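Local coordinates for glutathione s-transferase protein (PDB 3TOU) that binds glutathione and probably acts as a glutathione transferase, joining the thiol of the tripeptide to electrophilic substrates, at residues M3-S8 with P12-V17; V51-L54 with G60-F63; F63-I68 with L98-L103; L54-G59 with A69-T74. One frame throughout, in Å; residues are numbered along the deposited sequence.

In the fold
All four contacts involve the thioredoxin-like domain that binds glutathione. Contact 1 packs strand 4-7 on helix 12-23, and contact 2 pairs strand 53-55 with strand 61-62 next to it, their centres about 9 Å apart. Strands 4-7 and 53-55 are neighbours in one sheet, where Ile6 N lies 2.8 Å from Cys53 O. Contact 4, centred about 8 Å from contact 2, shares Leu54 with it and joins the hairpin to helix 65-74. Contact 3 ties the start of that helix to helix 86-114. Contacts 1, 2 and 3 all touch glutathione, and Lys16 NZ of contact 1 bridges to Asp100 OD1 of contact 3 at 2.9 Å.

Contact 1. Residues M3-S8 with P12-V17; sequences MKLIGS and PYTRKV. With GSH (glutathione), chain C.
The first beta-alpha step of the thioredoxin-like glutathione transferase domain brings Leu5 and Gly7 of strand 4-7 against Thr14 and Val17 of helix 12-23. Strand and helix run nearly antiparallel, at 157°, with their axes 9.0 Å apart at closest approach. No hydrogen bond crosses between them. Leu5 points at the helix, and both its methyls meet one branch of Val17: CD1 lies 3.7 Å from Val17 CG1. That branch reaches the strand because chi1 of Val17, 170°, sets CG1 opposite the backbone N. Leu5 CD2 also touches Thr14 CG2, at 4.1 Å.

Gly7 has no side chain, and Thr14 packs directly on its backbone. Thr14 OG1 comes within 3.8 Å of Gly7 CA, but its hydrogen bond is with Ser11 OG. The methyl CG2 instead lies beside Ser8 O.

Tyr13, just before Thr14, lines the ligand pocket. Glutathione CB1 sits 3.7 Å above the plane of its ring, over the centre, and the sulfur SG2 lies at the ring edge. Tyr13 OH is hydrogen-bonded to Asp104 OD1. Pro12 CD lies 4.0 Å from glutathione SG2.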
# COMPACT_ATOMS: atom_id res chain seq x y z
N MET A 3 -10.76 11.79 -17.09
CA MET A 3 -10.48 11.50 -15.69
C MET A 3 -9.57 12.56 -15.06
O MET A 3 -8.71 13.13 -15.73
CB MET A 3 -9.82 10.14 -15.57
CG MET A 3 -10.67 9.01 -16.09
SD MET A 3 -9.87 7.43 -15.79
CE MET A 3 -8.25 7.72 -16.49
N LYS A 4 -9.74 12.78 -13.76
CA LYS A 4 -8.92 13.75 -13.06
C LYS A 4 -8.05 13.01 -12.03
O LYS A 4 -8.57 12.25 -11.22
CB LYS A 4 -9.80 14.80 -12.35
CG LYS A 4 -10.73 15.61 -13.29
CD LYS A 4 -12.18 15.13 -13.21
CE LYS A 4 -13.15 15.97 -14.06
NZ LYS A 4 -12.76 15.95 -15.48
N LEU A 5 -6.73 13.23 -12.07
CA LEU A 5 -5.84 12.65 -11.06
C LEU A 5 -5.46 13.74 -10.06
O LEU A 5 -4.86 14.75 -10.44
CB LEU A 5 -4.59 12.04 -11.71
CG LEU A 5 -3.63 11.39 -10.72
CD1 LEU A 5 -4.22 10.09 -10.21
CD2 LEU A 5 -2.30 11.17 -11.40
N ILE A 6 -5.87 13.56 -8.81
CA ILE A 6 -5.52 14.49 -7.74
C ILE A 6 -4.17 14.06 -7.17
O ILE A 6 -4.00 12.89 -6.80
CB ILE A 6 -6.57 14.47 -6.60
CG1 ILE A 6 -7.99 14.60 -7.15
CG2 ILE A 6 -6.22 15.54 -5.58
CD1 ILE A 6 -9.10 14.37 -6.11
N GLY A 7 -3.22 14.98 -7.08
CA GLY A 7 -1.89 14.63 -6.58
C GLY A 7 -0.99 15.83 -6.43
O GLY A 7 -1.46 16.96 -6.53
N SER A 8 0.29 15.58 -6.19
CA SER A 8 1.27 16.65 -6.16
C SER A 8 2.45 16.23 -7.03
O SER A 8 2.63 15.04 -7.30
CB SER A 8 1.74 16.90 -4.73
OG SER A 8 2.51 15.79 -4.29
N PRO A 12 5.59 10.56 -4.72
CA PRO A 12 6.11 9.49 -5.55
C PRO A 12 5.07 8.43 -5.87
O PRO A 12 5.16 7.78 -6.92
CB PRO A 12 7.27 8.92 -4.71
CG PRO A 12 6.84 9.18 -3.27
CD PRO A 12 6.08 10.49 -3.32
N TYR A 13 4.06 8.26 -5.00
CA TYR A 13 2.94 7.36 -5.33
C TYR A 13 2.13 7.93 -6.49
O TYR A 13 1.68 7.18 -7.37
CB TYR A 13 2.02 7.15 -4.13
CG TYR A 13 2.72 6.78 -2.85
CD1 TYR A 13 3.10 5.46 -2.59
CD2 TYR A 13 2.97 7.75 -1.88
CE1 TYR A 13 3.74 5.13 -1.38
CE2 TYR A 13 3.59 7.44 -0.69
CZ TYR A 13 3.97 6.14 -0.44
OH TYR A 13 4.58 5.86 0.77
N THR A 14 1.96 9.25 -6.50
CA THR A 14 1.31 9.93 -7.61
C THR A 14 2.14 9.80 -8.87
O THR A 14 1.60 9.52 -9.94
CB THR A 14 1.06 11.43 -7.29
OG1 THR A 14 0.18 11.52 -6.16
CG2 THR A 14 0.39 12.16 -8.49
N ARG A 15 3.46 9.96 -8.74
CA ARG A 15 4.33 9.81 -9.90
C ARG A 15 4.18 8.44 -10.52
O ARG A 15 4.08 8.33 -11.75
CB ARG A 15 5.79 10.06 -9.57
CG ARG A 15 6.60 10.19 -10.86
CD ARG A 15 8.08 10.19 -10.62
NE ARG A 15 8.76 10.56 -11.85
CZ ARG A 15 10.07 10.81 -11.92
NH1 ARG A 15 10.80 10.70 -10.83
NH2 ARG A 15 10.63 11.17 -13.07
N LYS A 16 4.13 7.39 -9.70
CA LYS A 16 3.94 6.03 -10.24
C LYS A 16 2.72 5.96 -11.16
O LYS A 16 2.79 5.44 -12.28
CB LYS A 16 3.84 5.00 -9.11
CG LYS A 16 3.68 3.55 -9.59
CD LYS A 16 3.66 2.59 -8.39
CE LYS A 16 2.48 2.87 -7.47
NZ LYS A 16 2.22 1.82 -6.41
N VAL A 17 1.61 6.52 -10.69
CA VAL A 17 0.38 6.54 -11.47
C VAL A 17 0.56 7.37 -12.76
O VAL A 17 0.12 6.94 -13.83
CB VAL A 17 -0.79 7.09 -10.62
CG1 VAL A 17 -2.01 7.35 -11.50
CG2 VAL A 17 -1.11 6.12 -9.48
N1 GSH C . -0.94 3.76 0.05
CA1 GSH C . -0.93 5.05 -0.66
C1 GSH C . -0.66 4.87 -2.13
O11 GSH C . -1.19 5.66 -2.95
O12 GSH C . 0.05 3.93 -2.55
CB1 GSH C . 0.06 6.03 -0.03
CG1 GSH C . -0.29 7.47 -0.45
CD1 GSH C . 0.37 8.52 0.41
OE1 GSH C . 0.80 8.21 1.72
N2 GSH C . 0.49 9.74 -0.11
CA2 GSH C . 0.93 10.88 0.69
C2 GSH C . -0.24 11.46 1.41
O2 GSH C . -1.28 11.84 0.57
CB2 GSH C . 1.46 12.01 -0.19
SG2 GSH C . 2.99 11.48 -1.01
N3 GSH C . -0.26 11.60 2.74
CA3 GSH C . -1.23 12.47 3.39
C3 GSH C . -1.75 11.93 4.70
O31 GSH C . -2.52 12.60 5.42
O32 GSH C . -1.42 10.81 5.08

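Contact 2. Residues V51-L54 with G60-F63; sequences VPCL and GALF. With GSH (glutathione), chain C.
Leu54 O accepts a short hydrogen bond of 2.7 Å from Leu62 N, and Leu54 N returns one of 3.0 Å to Leu62 O. The two make an antiparallel hydrogen-bonded pair in the beta hairpin of strands 53-55 and 61-62, part of the thioredoxin-like sheet.

Each carbonyl also faces a CA-H of the opposite strand. Ala61 CA approaches Leu54 O at 3.3 Å, and Cys53 CA approaches Leu62 O at 3.5 Å. The side chains of Leu54 and Leu62 leave the sheet on one face, with their CB atoms 4.2 Å apart. There helix 65-74 covers them: Ile68 packs on Leu54, and Val67 and Tyr71 on Leu62. Cys53 SG touches Ala61 CB at 3.9 Å. Phe63 turns its ring away from strand 53-55 and leaves CB near Pro52 O; its side chain also packs on Cys94 of the second subunit.

Just before strand 53-55, at Val51 and Pro52, the chain binds the ligand. The peptide bond between Val51 and Pro52 is cis, as at the corresponding proline of thioredoxin-like folds. The backbone of Val51 grips the glutathione backbone in the manner of an antiparallel strand. Val51 O accepts from glutathione N2 at 3.0 Å. Val51 N donates to glutathione O2 at 2.8 Å, with an angle of 161° at the hydrogen.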
# COMPACT_ATOMS: atom_id res chain seq x y z
N VAL A 51 -3.11 11.30 -1.53
CA VAL A 51 -2.95 11.31 -2.98
C VAL A 51 -1.99 10.18 -3.38
O VAL A 51 -1.08 9.85 -2.61
CB VAL A 51 -2.45 12.68 -3.52
CG1 VAL A 51 -3.59 13.70 -3.46
CG2 VAL A 51 -1.21 13.16 -2.73
N PRO A 52 -2.15 9.60 -4.59
CA PRO A 52 -3.10 9.95 -5.65
C PRO A 52 -4.53 9.45 -5.42
O PRO A 52 -4.75 8.45 -4.74
CB PRO A 52 -2.51 9.28 -6.89
CG PRO A 52 -1.78 8.07 -6.32
CD PRO A 52 -1.21 8.54 -5.02
N CYS A 53 -5.46 10.17 -6.02
CA CYS A 53 -6.86 9.78 -6.08
C CYS A 53 -7.34 10.08 -7.50
O CYS A 53 -7.17 11.20 -8.00
CB CYS A 53 -7.67 10.54 -5.03
SG CYS A 53 -9.42 10.04 -5.02
N LEU A 54 -7.87 9.07 -8.17
CA LEU A 54 -8.35 9.21 -9.55
C LEU A 54 -9.86 9.38 -9.51
O LEU A 54 -10.56 8.58 -8.91
CB LEU A 54 -7.98 7.98 -10.38
CG LEU A 54 -8.28 7.97 -11.89
CD1 LEU A 54 -7.46 9.02 -12.64
CD2 LEU A 54 -8.01 6.60 -12.48
N GLY A 60 -17.02 9.10 -9.41
CA GLY A 60 -16.50 7.94 -8.67
C GLY A 60 -15.00 8.10 -8.46
O GLY A 60 -14.31 8.59 -9.33
N ALA A 61 -14.51 7.68 -7.30
CA ALA A 61 -13.11 7.93 -6.93
C ALA A 61 -12.39 6.61 -6.71
O ALA A 61 -12.97 5.66 -6.16
CB ALA A 61 -13.04 8.77 -5.69
N LEU A 62 -11.14 6.55 -7.15
CA LEU A 62 -10.33 5.33 -7.03
C LEU A 62 -9.04 5.64 -6.28
O LEU A 62 -8.46 6.70 -6.47
CB LEU A 62 -9.99 4.82 -8.42
CG LEU A 62 -9.69 3.34 -8.55
CD1 LEU A 62 -10.86 2.52 -7.95
CD2 LEU A 62 -9.50 3.05 -10.03
N PHE A 63 -8.60 4.69 -5.46
CA PHE A 63 -7.39 4.83 -4.64
C PHE A 63 -7.08 3.38 -4.18
O PHE A 63 -7.97 2.53 -4.29
CB PHE A 63 -7.65 5.78 -3.45
CG PHE A 63 -8.87 5.38 -2.63
CD1 PHE A 63 -8.76 4.49 -1.57
CD2 PHE A 63 -10.13 5.90 -2.95
CE1 PHE A 63 -9.88 4.09 -0.84
CE2 PHE A 63 -11.26 5.51 -2.23
CZ PHE A 63 -11.13 4.62 -1.16
N1 GSH C . -0.94 3.76 0.05
CA1 GSH C . -0.93 5.05 -0.66
C1 GSH C . -0.66 4.87 -2.13
O11 GSH C . -1.19 5.66 -2.95
O12 GSH C . 0.05 3.93 -2.55
CB1 GSH C . 0.06 6.03 -0.03
CG1 GSH C . -0.29 7.47 -0.45
CD1 GSH C . 0.37 8.52 0.41
OE1 GSH C . 0.80 8.21 1.72
N2 GSH C . 0.49 9.74 -0.11
CA2 GSH C . 0.93 10.88 0.69
C2 GSH C . -0.24 11.46 1.41
O2 GSH C . -1.28 11.84 0.57
CB2 GSH C . 1.46 12.01 -0.19
SG2 GSH C . 2.99 11.48 -1.01
N3 GSH C . -0.26 11.60 2.74
CA3 GSH C . -1.23 12.47 3.39
C3 GSH C . -1.75 11.93 4.70
O31 GSH C . -2.52 12.60 5.42
O32 GSH C . -1.42 10.81 5.08

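Contact 3. Residues F63-I68 with L98-L103; sequences FDSRVI and LADGLL. With GSH (glutathione), chain C.
Arg66 NE donates to Asp100 OD2 at 2.9 Å, a salt bridge between the N-terminal turn of helix 65-74 and the long helix 86-114. It links the thioredoxin-like domain to the all-helical C-terminal domain of the glutathione transferase fold. The oxygen is met on its anti side, and the N-H...O angle is 150°. One N-H meets one oxygen, and the guanidinium and carboxylate planes are turned 37° apart. An extended chain from CG to NE carries Arg66 across to the second helix. Its CG also lies 3.3 Å from Asp100 OD2.

Other charges fix both ends of the bridge. Asp100 OD1 is salt-bridged to Lys16 NZ, which also bonds Ser65 OG. Arg66 NH1 reaches Asp64 OD1 of the second subunit, and Asp64 OD2 in turn accepts from Arg66 NH2 of that subunit. These reciprocal pairs extend the ionic network across the dimer interface.

The same helix start holds the gamma-glutamyl end of glutathione. Asp64 is the N-cap, and its OD1 takes a weak bond from Arg66 N. With chi1 at 63°, CG of Asp64 stands between the backbone N and the carbonyl carbon; OD2 accepts from glutathione N1 at 3.0 Å. Ser65 grips the ligand carboxylate twice. The positive end of the helix dipole would be expected to favour this carboxylate. Ser65 N donates to glutathione O11 at 2.9 Å, and Ser65 OG donates to glutathione O12 at 2.6 Å.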
# COMPACT_ATOMS: atom_id res chain seq x y z
N PHE A 63 -8.60 4.69 -5.46
CA PHE A 63 -7.39 4.83 -4.64
C PHE A 63 -7.08 3.38 -4.18
O PHE A 63 -7.97 2.53 -4.29
CB PHE A 63 -7.65 5.78 -3.45
CG PHE A 63 -8.87 5.38 -2.63
CD1 PHE A 63 -8.76 4.49 -1.57
CD2 PHE A 63 -10.13 5.90 -2.95
CE1 PHE A 63 -9.88 4.09 -0.84
CE2 PHE A 63 -11.26 5.51 -2.23
CZ PHE A 63 -11.13 4.62 -1.16
N ASP A 64 -5.87 3.05 -3.70
CA ASP A 64 -4.69 3.92 -3.67
C ASP A 64 -3.88 3.78 -4.97
O ASP A 64 -4.44 3.35 -5.99
CB ASP A 64 -3.85 3.59 -2.44
CG ASP A 64 -3.31 2.15 -2.44
OD1 ASP A 64 -3.54 1.36 -3.40
OD2 ASP A 64 -2.61 1.83 -1.46
N SER A 65 -2.60 4.14 -4.95
CA SER A 65 -1.79 4.12 -6.17
C SER A 65 -1.72 2.75 -6.84
O SER A 65 -1.70 2.67 -8.07
CB SER A 65 -0.37 4.64 -5.92
OG SER A 65 0.37 3.72 -5.13
N ARG A 66 -1.71 1.68 -6.05
CA ARG A 66 -1.65 0.32 -6.63
C ARG A 66 -2.93 -0.02 -7.38
O ARG A 66 -2.90 -0.61 -8.46
CB ARG A 66 -1.44 -0.72 -5.55
CG ARG A 66 -0.15 -0.59 -4.82
CD ARG A 66 0.11 -1.90 -4.11
NE ARG A 66 1.11 -1.71 -3.07
CZ ARG A 66 1.45 -2.63 -2.18
NH1 ARG A 66 0.87 -3.84 -2.19
NH2 ARG A 66 2.37 -2.33 -1.26
N VAL A 67 -4.07 0.38 -6.79
CA VAL A 67 -5.37 0.12 -7.40
C VAL A 67 -5.52 0.92 -8.70
O VAL A 67 -6.01 0.39 -9.71
CB VAL A 67 -6.51 0.47 -6.41
CG1 VAL A 67 -7.89 0.25 -7.06
CG2 VAL A 67 -6.40 -0.38 -5.12
N ILE A 68 -5.10 2.18 -8.65
CA ILE A 68 -5.18 3.07 -9.83
C ILE A 68 -4.29 2.54 -10.96
O ILE A 68 -4.75 2.44 -12.11
CB ILE A 68 -4.81 4.53 -9.47
CG1 ILE A 68 -5.81 5.13 -8.46
CG2 ILE A 68 -4.79 5.42 -10.75
CD1 ILE A 68 -5.24 6.33 -7.69
N LEU A 98 7.69 -3.88 -2.87
CA LEU A 98 9.04 -3.57 -2.37
C LEU A 98 9.36 -2.09 -2.60
O LEU A 98 9.84 -1.40 -1.70
CB LEU A 98 10.07 -4.46 -3.08
CG LEU A 98 11.55 -4.23 -2.73
CD1 LEU A 98 11.81 -4.38 -1.22
CD2 LEU A 98 12.41 -5.21 -3.54
N ALA A 99 9.08 -1.61 -3.82
CA ALA A 99 9.28 -0.20 -4.14
C ALA A 99 8.38 0.72 -3.32
O ALA A 99 8.84 1.74 -2.81
CB ALA A 99 9.07 0.04 -5.61
N ASP A 100 7.11 0.34 -3.18
CA ASP A 100 6.16 1.13 -2.39
C ASP A 100 6.59 1.19 -0.93
O ASP A 100 6.43 2.22 -0.27
CB ASP A 100 4.75 0.55 -2.48
CG ASP A 100 4.01 0.93 -3.77
OD1 ASP A 100 4.54 1.65 -4.66
OD2 ASP A 100 2.84 0.51 -3.87
N GLY A 101 7.16 0.09 -0.42
CA GLY A 101 7.66 0.04 0.96
C GLY A 101 8.88 0.92 1.16
O GLY A 101 9.03 1.53 2.21
N LEU A 102 9.75 0.98 0.16
CA LEU A 102 10.88 1.92 0.23
C LEU A 102 10.29 3.34 0.31
O LEU A 102 10.70 4.14 1.15
CB LEU A 102 11.81 1.76 -0.97
CG LEU A 102 13.16 2.53 -0.96
CD1 LEU A 102 14.11 1.91 -1.97
CD2 LEU A 102 13.02 4.03 -1.24
N LEU A 103 9.31 3.62 -0.55
CA LEU A 103 8.61 4.91 -0.50
C LEU A 103 7.95 5.17 0.84
O LEU A 103 8.06 6.28 1.35
CB LEU A 103 7.56 5.04 -1.62
CG LEU A 103 8.08 5.10 -3.04
CD1 LEU A 103 6.87 5.25 -3.97
CD2 LEU A 103 9.08 6.27 -3.18
N1 GSH C . -0.94 3.76 0.05
CA1 GSH C . -0.93 5.05 -0.66
C1 GSH C . -0.66 4.87 -2.13
O11 GSH C . -1.19 5.66 -2.95
O12 GSH C . 0.05 3.93 -2.55
CB1 GSH C . 0.06 6.03 -0.03
CG1 GSH C . -0.29 7.47 -0.45
CD1 GSH C . 0.37 8.52 0.41
OE1 GSH C . 0.80 8.21 1.72
N2 GSH C . 0.49 9.74 -0.11
CA2 GSH C . 0.93 10.88 0.69
C2 GSH C . -0.24 11.46 1.41
O2 GSH C . -1.28 11.84 0.57
CB2 GSH C . 1.46 12.01 -0.19
SG2 GSH C . 2.99 11.48 -1.01
N3 GSH C . -0.26 11.60 2.74
CA3 GSH C . -1.23 12.47 3.39
C3 GSH C . -1.75 11.93 4.70
O31 GSH C . -2.52 12.60 5.42
O32 GSH C . -1.42 10.81 5.08

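Contact 4. Residues L54-G59 with A69-T74; sequences LVMDDG and AEYADT
Met56 lays its terminal methyl against the Tyr71 ring, with CE 3.6 Å from Tyr71 CE2. The methyl also comes near Tyr71 CD2. The approach to the ring is oblique. The sulfur SD stands 5.4 Å from the ring centroid and 61° off the ring normal, in a Met-aromatic contact. A bend in the Met56 chain, with chi2 at -59°, folds SD and CE round toward the helix. The two side chains run past each other in opposite directions. Leu54 adds a second apolar touch on the same ring: its CD2 meets Tyr71 CD2 at 4.2 Å, at the ring edge and near its plane.

These residues join strand 53-55 of the thioredoxin-like sheet and its hairpin turn to the helix that follows. Leu54 lies on strand 53-55, Met56 opens the hairpin turn, and Tyr71 belongs to helix 65-74. Leu62 of the neighbouring strand packs on Met56, and Met3 touches Leu54 and Met56. Val90 of the second subunit packs on Tyr71, which places the ring close to the dimer interface.

The turn is type I, from Met56 to Gly59, closed by Gly59 N bonding to Met56 O at 3.0 Å. Gly59 has a positive phi, 96°. Tyr71 O accepts from two donors of Thr74: the backbone N at 3.0 Å and OG1 at 2.7 Å.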
# COMPACT_ATOMS: atom_id res chain seq x y z
N LEU A 54 -7.87 9.07 -8.17
CA LEU A 54 -8.35 9.21 -9.55
C LEU A 54 -9.86 9.38 -9.51
O LEU A 54 -10.56 8.58 -8.91
CB LEU A 54 -7.98 7.98 -10.38
CG LEU A 54 -8.28 7.97 -11.89
CD1 LEU A 54 -7.46 9.02 -12.64
CD2 LEU A 54 -8.01 6.60 -12.48
N VAL A 55 -10.36 10.45 -10.14
CA VAL A 55 -11.80 10.74 -10.14
C VAL A 55 -12.33 10.61 -11.57
O VAL A 55 -11.79 11.20 -12.52
CB VAL A 55 -12.12 12.13 -9.55
CG1 VAL A 55 -13.62 12.30 -9.34
CG2 VAL A 55 -11.38 12.34 -8.22
N MET A 56 -13.39 9.83 -11.71
CA MET A 56 -13.94 9.49 -13.02
C MET A 56 -14.95 10.54 -13.44
O MET A 56 -15.32 11.41 -12.64
CB MET A 56 -14.63 8.12 -12.97
CG MET A 56 -13.84 7.00 -12.33
SD MET A 56 -12.28 6.71 -13.17
CE MET A 56 -11.56 5.57 -12.00
N ASP A 57 -15.43 10.44 -14.69
CA ASP A 57 -16.44 11.37 -15.24
C ASP A 57 -17.72 11.46 -14.39
O ASP A 57 -18.31 12.53 -14.25
CB ASP A 57 -16.82 10.98 -16.67
CG ASP A 57 -15.71 11.26 -17.69
OD1 ASP A 57 -14.92 12.22 -17.50
OD2 ASP A 57 -15.66 10.54 -18.70
N ASP A 58 -18.13 10.33 -13.82
CA ASP A 58 -19.35 10.28 -12.99
C ASP A 58 -19.13 10.63 -11.51
O ASP A 58 -20.06 10.54 -10.70
CB ASP A 58 -20.07 8.93 -13.16
CG ASP A 58 -19.30 7.75 -12.55
OD1 ASP A 58 -18.16 7.91 -12.05
OD2 ASP A 58 -19.86 6.64 -12.58
N GLY A 59 -17.90 11.00 -11.17
CA GLY A 59 -17.56 11.44 -9.82
C GLY A 59 -16.99 10.34 -8.93
O GLY A 59 -16.55 10.63 -7.82
N ALA A 69 -3.05 2.17 -10.64
CA ALA A 69 -2.11 1.64 -11.64
C ALA A 69 -2.66 0.37 -12.28
O ALA A 69 -2.56 0.19 -13.50
CB ALA A 69 -0.74 1.36 -11.01
N GLU A 70 -3.24 -0.51 -11.45
CA GLU A 70 -3.83 -1.75 -11.94
C GLU A 70 -5.00 -1.49 -12.89
O GLU A 70 -5.07 -2.08 -13.98
CB GLU A 70 -4.27 -2.63 -10.77
CG GLU A 70 -4.86 -3.99 -11.21
CD GLU A 70 -5.28 -4.86 -10.04
OE1 GLU A 70 -5.49 -4.31 -8.93
OE2 GLU A 70 -5.41 -6.09 -10.23
N TYR A 71 -5.91 -0.61 -12.47
CA TYR A 71 -7.04 -0.20 -13.29
C TYR A 71 -6.55 0.39 -14.62
O TYR A 71 -7.06 0.02 -15.69
CB TYR A 71 -7.89 0.81 -12.53
CG TYR A 71 -9.04 1.36 -13.34
CD1 TYR A 71 -10.04 0.51 -13.83
CD2 TYR A 71 -9.11 2.71 -13.64
CE1 TYR A 71 -11.10 1.00 -14.58
CE2 TYR A 71 -10.17 3.22 -14.38
CZ TYR A 71 -11.15 2.36 -14.85
OH TYR A 71 -12.19 2.86 -15.59
N ALA A 72 -5.53 1.25 -14.55
CA ALA A 72 -5.06 1.96 -15.74
C ALA A 72 -4.48 1.00 -16.79
O ALA A 72 -4.66 1.21 -17.99
CB ALA A 72 -4.03 3.04 -15.37
N ASP A 73 -3.80 -0.06 -16.33
CA ASP A 73 -3.26 -1.06 -17.27
C ASP A 73 -4.35 -1.75 -18.12
O ASP A 73 -4.08 -2.19 -19.23
CB ASP A 73 -2.43 -2.12 -16.53
CG ASP A 73 -1.53 -2.92 -17.46
OD1 ASP A 73 -0.91 -2.34 -18.40
OD2 ASP A 73 -1.43 -4.15 -17.25
N THR A 74 -5.58 -1.83 -17.59
CA THR A 74 -6.71 -2.44 -18.32
C THR A 74 -7.39 -1.51 -19.34
O THR A 74 -8.17 -1.98 -20.18
CB THR A 74 -7.80 -2.97 -17.37
OG1 THR A 74 -8.61 -1.87 -16.91
CG2 THR A 74 -7.20 -3.72 -16.20